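Local coordinates for DUF2235 domain-containing protein (Pseudomonas aeruginosa, PDB 4O5P), which probably hydrolyses membrane phospholipids of rival cells as Tle1, a phospholipase effector of the type VI secretion system with an alpha/beta-hydrolase-type catalytic domain, at residues Gln461-Ala466 with Ser631-Gln636. Residues are numbered along the deposited sequence; the frame is centred on the assembly and turned at random.
Sequences QAQAKA and SARYHQ
In Gln463, chi1 of 62° tucks CG in between N and C of its own backbone, and a single bend, at chi2, turns the amide toward Arg633. Arg633 sets CG anti to its own N (chi1 -174°), then bends once before reaching the guanidinium. The two long side chains bridge backbones that stay far apart: the nearest CA pair, CA of Gln463 and CA of Gln636, is separated by 12.0 Å. The guanidinium meets the amide oxygen end-on, with both terminal nitrogens on one atom. Arg633 NH2 donates to Gln463 OE1 at 3.0 Å and is the straighter bond. Arg633 NH1 donates to the same Gln463 OE1 at 3.2 Å, with an N-H...O angle of 141°. The oxygen sits almost in the guanidinium plane. Both nitrogens approach from one face of the amide, NH2 well above the carbonyl plane and NH1 only tilted from it. Gln463 is the last helical residue of 451-463, and Arg633 lies near the end of helix 616-637. The contact therefore joins two helix ends at the surface of the C-terminal region. Leu479 of helix 469-487 and Leu651 of helix 649-657 touch both side chains. Gln463 OE1 also accepts from Arg475 NH1, while Gln463 NE2 donates to Glu476 and to the carbonyl of Trp460, which fixes which way the amide faces. A neutral oxygen thus serves two arginines whose like charges lie close together. Its partial negative charge probably eases their repulsion, and the arginines would in turn polarise the amide.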
ATOM      1  N   GLN A 461      -2.318  12.875  20.561  1.00 19.04           N
ATOM      2  CA  GLN A 461      -2.634  11.600  21.175  1.00 18.06           C
ATOM      3  C   GLN A 461      -3.584  11.787  22.344  1.00 17.61           C
ATOM      4  O   GLN A 461      -4.518  11.002  22.537  1.00 14.04           O
ATOM      5  CB  GLN A 461      -1.358  10.914  21.639  1.00 18.57           C
ATOM      6  CG  GLN A 461      -1.540   9.450  21.995  1.00 16.81           C
ATOM      7  CD  GLN A 461      -2.120   9.232  23.380  1.00 18.66           C
ATOM      8  OE1 GLN A 461      -1.947  10.059  24.281  1.00 21.12           O
ATOM      9  NE2 GLN A 461      -2.814   8.112  23.559  1.00 18.96           N
ATOM     10  N   ALA A 462      -3.345  12.850  23.107  1.00 19.40           N
ATOM     11  CA  ALA A 462      -4.139  13.146  24.290  1.00 18.45           C
ATOM     12  C   ALA A 462      -5.550  13.651  23.981  1.00 19.37           C
ATOM     13  O   ALA A 462      -6.465  13.392  24.768  1.00 18.85           O
ATOM     14  CB  ALA A 462      -3.390  14.121  25.209  1.00 20.56           C
ATOM     15  N   GLN A 463      -5.747  14.368  22.872  1.00 16.90           N
ATOM     16  CA  GLN A 463      -7.120  14.811  22.550  1.00 18.33           C
ATOM     17  C   GLN A 463      -7.963  13.740  21.867  1.00 18.15           C
ATOM     18  O   GLN A 463      -9.191  13.842  21.800  1.00 17.30           O
ATOM     19  CB  GLN A 463      -7.123  16.059  21.664  1.00 18.62           C
ATOM     20  CG  GLN A 463      -6.468  15.860  20.288  1.00 18.40           C
ATOM     21  CD  GLN A 463      -7.406  15.286  19.239  1.00 16.03           C
ATOM     22  OE1 GLN A 463      -8.599  15.618  19.183  1.00 17.08           O
ATOM     23  NE2 GLN A 463      -6.862  14.413  18.389  1.00 15.23           N
ATOM     24  N   ALA A 464      -7.293  12.733  21.321  1.00 18.42           N
ATOM     25  CA  ALA A 464      -7.981  11.718  20.551  1.00 17.55           C
ATOM     26  C   ALA A 464      -8.863  10.892  21.472  1.00 19.29           C
ATOM     27  O   ALA A 464      -8.489  10.615  22.622  1.00 19.79           O
ATOM     28  CB  ALA A 464      -6.972  10.834  19.831  1.00 17.97           C
ATOM     29  N   LYS A 465     -10.025  10.490  20.959  1.00 19.82           N
ATOM     30  CA  LYS A 465     -11.001   9.756  21.758  1.00 21.41           C
ATOM     31  C   LYS A 465     -11.117   8.308  21.316  1.00 24.07           C
ATOM     32  O   LYS A 465     -11.140   7.995  20.119  1.00 17.63           O
ATOM     33  CB  LYS A 465     -12.378  10.434  21.721  1.00 21.35           C
ATOM     34  CG  LYS A 465     -12.543  11.588  22.718  1.00 26.64           C
ATOM     35  CD  LYS A 465     -13.819  12.405  22.442  1.00 28.21           C
ATOM     36  CE  LYS A 465     -13.921  13.600  23.397  1.00 35.45           C
ATOM     37  NZ  LYS A 465     -14.875  14.662  22.929  1.00 39.37           N
ATOM     38  N   ALA A 466     -11.199   7.428  22.308  1.00 21.50           N
ATOM     39  CA  ALA A 466     -11.361   6.000  22.072  1.00 21.47           C
ATOM     40  C   ALA A 466     -12.662   5.701  21.336  1.00 23.52           C
ATOM     41  O   ALA A 466     -13.693   6.340  21.574  1.00 21.07           O
ATOM     42  CB  ALA A 466     -11.328   5.249  23.400  1.00 23.78           C
ATOM     43  N   SER A 631     -17.211  22.316  11.514  1.00 13.55           N
ATOM     44  CA  SER A 631     -17.483  23.679  11.967  1.00 15.96           C
ATOM     45  C   SER A 631     -17.522  23.778  13.510  1.00 19.00           C
ATOM     46  O   SER A 631     -16.894  24.692  14.139  1.00 21.08           O
ATOM     47  CB  SER A 631     -18.805  24.148  11.358  1.00 17.62           C
ATOM     48  OG  SER A 631     -18.730  24.122   9.943  1.00 19.99           O
ATOM     49  N   ALA A 632     -18.231  22.864  14.128  1.00 16.51           N
ATOM     50  CA  ALA A 632     -18.305  22.801  15.584  1.00 21.40           C
ATOM     51  C   ALA A 632     -16.930  22.701  16.229  1.00 20.75           C
ATOM     52  O   ALA A 632     -16.608  23.486  17.065  1.00 23.27           O
ATOM     53  CB  ALA A 632     -19.246  21.695  16.064  1.00 19.95           C
ATOM     54  N   ARG A 633     -16.107  21.788  15.739  1.00 21.77           N
ATOM     55  CA  ARG A 633     -14.719  21.693  16.176  1.00 20.71           C
ATOM     56  C   ARG A 633     -13.877  22.924  15.908  1.00 21.09           C
ATOM     57  O   ARG A 633     -13.119  23.295  16.715  1.00 21.94           O
ATOM     58  CB  ARG A 633     -14.015  20.444  15.688  1.00 19.34           C
ATOM     59  CG  ARG A 633     -12.637  20.287  16.268  1.00 20.09           C
ATOM     60  CD  ARG A 633     -12.696  19.610  17.615  1.00 22.76           C
ATOM     61  NE  ARG A 633     -11.435  19.469  18.292  1.00 36.35           N
ATOM     62  CZ  ARG A 633     -10.775  18.340  18.513  1.00 25.31           C
ATOM     63  NH1 ARG A 633     -11.218  17.178  18.099  1.00 29.08           N
ATOM     64  NH2 ARG A 633      -9.645  18.399  19.175  1.00 25.37           N
ATOM     65  N   TYR A 634     -14.062  23.560  14.778  1.00 21.03           N
ATOM     66  CA  TYR A 634     -13.447  24.828  14.506  1.00 20.44           C
ATOM     67  C   TYR A 634     -13.589  25.773  15.662  1.00 18.67           C
ATOM     68  O   TYR A 634     -12.658  26.407  15.987  1.00 18.67           O
ATOM     69  CB  TYR A 634     -14.019  25.523  13.278  1.00 20.12           C
ATOM     70  CG  TYR A 634     -13.574  26.967  13.087  1.00 21.01           C
ATOM     71  CD1 TYR A 634     -12.407  27.275  12.459  1.00 18.74           C
ATOM     72  CD2 TYR A 634     -14.323  27.990  13.577  1.00 20.87           C
ATOM     73  CE1 TYR A 634     -12.029  28.567  12.246  1.00 19.61           C
ATOM     74  CE2 TYR A 634     -13.947  29.285  13.399  1.00 27.47           C
ATOM     75  CZ  TYR A 634     -12.787  29.578  12.742  1.00 24.98           C
ATOM     76  OH  TYR A 634     -12.466  30.845  12.583  1.00 23.34           O
ATOM     77  N   HIS A 635     -14.803  25.908  16.161  1.00 22.08           N
ATOM     78  CA  HIS A 635     -15.028  26.850  17.275  1.00 24.83           C
ATOM     79  C   HIS A 635     -14.344  26.516  18.609  1.00 26.06           C
ATOM     80  O   HIS A 635     -14.307  27.356  19.517  1.00 23.83           O
ATOM     81  CB  HIS A 635     -16.519  27.114  17.478  1.00 24.06           C
ATOM     82  CG  HIS A 635     -17.159  27.772  16.298  1.00 25.43           C
ATOM     83  ND1 HIS A 635     -16.805  29.036  15.874  1.00 26.12           N
ATOM     84  CD2 HIS A 635     -18.107  27.336  15.438  1.00 20.06           C
ATOM     85  CE1 HIS A 635     -17.518  29.353  14.808  1.00 27.32           C
ATOM     86  NE2 HIS A 635     -18.304  28.332  14.513  1.00 22.81           N
ATOM     87  N   GLN A 636     -13.795  25.313  18.734  1.00 21.95           N
ATOM     88  CA  GLN A 636     -13.017  24.976  19.914  1.00 24.45           C
ATOM     89  C   GLN A 636     -11.535  25.007  19.592  1.00 25.60           C
ATOM     90  O   GLN A 636     -10.695  25.027  20.489  1.00 24.19           O
ATOM     91  CB  GLN A 636     -13.440  23.617  20.459  1.00 28.08           C
ATOM     92  CG  GLN A 636     -14.477  23.765  21.575  1.00 39.19           C
ATOM     93  CD  GLN A 636     -15.549  22.709  21.531  1.00 44.81           C
ATOM     94  OE1 GLN A 636     -15.383  21.667  20.889  1.00 48.06           O
ATOM     95  NE2 GLN A 636     -16.663  22.965  22.220  1.00 39.98           N
TER